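Caspase subunit p21 (Drosophila melanogaster, PDB 3SIR) is an effector cysteine protease of the caspase family that acts in the cascade executing apoptosis, downstream of rpr. Local coordinates at residues K165-H169 with I245-L249. The protein carries 1 engineered substitution. Sequence-based numbering, arbitrary orientation.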
loop_
_atom_site.group_PDB
_atom_site.type_symbol
_atom_site.label_atom_id
_atom_site.label_comp_id
_atom_site.label_asym_id
_atom_site.label_seq_id
_atom_site.Cartn_x
_atom_site.Cartn_y
_atom_site.Cartn_z
ATOM N N LYS A 165 -8.675 -3.347 -9.715
ATOM C CA LYS A 165 -8.213 -1.986 -9.951
ATOM C C LYS A 165 -8.185 -1.188 -8.652
ATOM O O LYS A 165 -9.209 -1.043 -7.983
ATOM C CB LYS A 165 -9.112 -1.284 -10.968
ATOM C CG LYS A 165 -9.939 -2.227 -11.825
ATOM C CD LYS A 165 -9.265 -2.469 -13.161
ATOM C CE LYS A 165 -9.888 -3.653 -13.876
ATOM N NZ LYS A 165 -11.236 -3.305 -14.398
ATOM N N ILE A 166 -7.003 -0.701 -8.286
ATOM C CA ILE A 166 -6.866 0.195 -7.147
ATOM C C ILE A 166 -7.682 1.462 -7.369
ATOM O O ILE A 166 -7.377 2.252 -8.264
ATOM C CB ILE A 166 -5.396 0.586 -6.904
ATOM C CG1 ILE A 166 -4.528 -0.663 -6.730
ATOM C CG2 ILE A 166 -5.282 1.498 -5.689
ATOM C CD1 ILE A 166 -3.253 -0.638 -7.559
ATOM N N PRO A 167 -8.642 1.719 -6.471
ATOM C CA PRO A 167 -9.575 2.817 -6.681
ATOM C C PRO A 167 -8.857 4.144 -6.925
ATOM O O PRO A 167 -9.113 4.813 -7.925
ATOM C CB PRO A 167 -10.330 2.874 -5.352
ATOM C CG PRO A 167 -9.326 2.443 -4.352
ATOM C CD PRO A 167 -8.481 1.404 -5.040
ATOM N N VAL A 168 -8.004 4.546 -5.987
ATOM C CA VAL A 168 -7.557 5.933 -5.905
ATOM C C VAL A 168 -8.613 6.808 -5.234
ATOM O O VAL A 168 -9.365 7.524 -5.899
ATOM C CB VAL A 168 -7.195 6.497 -7.295
ATOM C CG1 VAL A 168 -7.524 7.981 -7.382
ATOM C CG2 VAL A 168 -5.721 6.257 -7.603
ATOM N N HIS A 169 -8.741 6.651 -3.920
ATOM C CA HIS A 169 -9.516 7.574 -3.098
ATOM C C HIS A 169 -8.799 7.789 -1.771
ATOM O O HIS A 169 -7.945 6.993 -1.390
ATOM C CB HIS A 169 -10.913 7.016 -2.842
ATOM C CG HIS A 169 -11.808 7.059 -4.042
ATOM N ND1 HIS A 169 -12.241 5.921 -4.691
ATOM C CD2 HIS A 169 -12.366 8.103 -4.700
ATOM C CE1 HIS A 169 -13.052 6.261 -5.676
ATOM N NE2 HIS A 169 -13.132 7.580 -5.713
ATOM N N ILE A 245 0.578 -4.069 -0.138
ATOM C CA ILE A 245 -0.284 -3.123 0.555
ATOM C C ILE A 245 -0.326 -1.811 -0.212
ATOM O O ILE A 245 0.715 -1.292 -0.613
ATOM C CB ILE A 245 0.202 -2.860 1.985
ATOM C CG1 ILE A 245 0.031 -4.119 2.839
ATOM C CG2 ILE A 245 -0.553 -1.687 2.587
ATOM C CD1 ILE A 245 1.257 -4.472 3.650
ATOM N N THR A 246 -1.527 -1.290 -0.433
ATOM C CA THR A 246 -1.678 -0.042 -1.167
ATOM C C THR A 246 -2.494 0.978 -0.378
ATOM O O THR A 246 -3.717 0.865 -0.278
ATOM C CB THR A 246 -2.343 -0.271 -2.536
ATOM O OG1 THR A 246 -3.335 0.738 -2.758
ATOM C CG2 THR A 246 -3.013 -1.634 -2.577
ATOM N N THR A 247 -1.823 2.001 0.146
ATOM C CA THR A 247 -2.498 2.955 1.022
ATOM C C THR A 247 -2.835 4.273 0.335
ATOM O O THR A 247 -2.046 4.789 -0.457
ATOM C CB THR A 247 -1.669 3.277 2.261
ATOM O OG1 THR A 247 -2.073 4.557 2.757
ATOM C CG2 THR A 247 -0.197 3.323 1.902
ATOM N N MET A 248 -3.961 4.864 0.724
ATOM C CA MET A 248 -4.138 6.313 0.637
ATOM C C MET A 248 -4.521 6.923 1.981
ATOM O O MET A 248 -5.114 8.000 2.035
ATOM C CB MET A 248 -5.188 6.680 -0.412
ATOM C CG MET A 248 -4.662 6.670 -1.833
ATOM S SD MET A 248 -4.702 5.014 -2.544
ATOM C CE MET A 248 -6.082 5.183 -3.672
ATOM N N LEU A 249 -4.200 6.216 3.061
ATOM C CA LEU A 249 -4.404 6.761 4.393
ATOM C C LEU A 249 -3.817 8.166 4.432
ATOM O O LEU A 249 -2.733 8.398 3.910
ATOM C CB LEU A 249 -3.746 5.871 5.446
ATOM C CG LEU A 249 -4.232 4.422 5.532
ATOM C CD1 LEU A 249 -3.879 3.842 6.892
ATOM C CD2 LEU A 249 -5.730 4.326 5.300
#
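Met248 lays its side chain along the loop 165-169, and its CE methyl ends against Ile166 and Pro167, 4.3 Å from Ile166 CG2 and 4.3 Å from Pro167 CG, with Val168, whose CB points away from the strand, still touching through that atom at 4.0 Å from Met248 CE. The methyl sits implausibly close to the backbone of Val168, so its exact placement in the model is uncertain. Farther along the loop, the carbonyl O of His169 comes within 2.9 Å of Met248 CB, an approach shorter than usual van der Waals packing and not a hydrogen bond. At the other end Ile166 points at the strand and sets its CG2 3.6 Å from Thr246 OG1. No hydrogen bond links the two segments. The CA path from Ile166 to His169 runs 13° from that between Thr246 and Met248, but the loop lies on one face of the sheet instead of joining its edge: the CA atoms of Ile166 and Thr246 are 7.9 Å apart, those of His169 and Met248 6.7 Å. Thr246 and Met248 point their CB atoms toward the loop, whereas that of Thr247 points away. As the strand ends, Thr247 OG1 accepts a 2.7 Å hydrogen bond from Leu249 N, forming an ST turn. Around the contact, Pro167 also packs on Phe172 and Ile174 of strand 172-179, the antiparallel neighbour of strand 244-247, while the His169 ring meets that of Phe172 and the Thr247 side chain touches Leu212 of helix 211-223. Strand residues Ile245 to Thr247 pair antiparallel with a strand of the second subunit, whose Cys244 touches Ile166. Such a sheet, sandwiched between helices and continued across the dyad through its last strand, is the hallmark of the caspase-fold dimer.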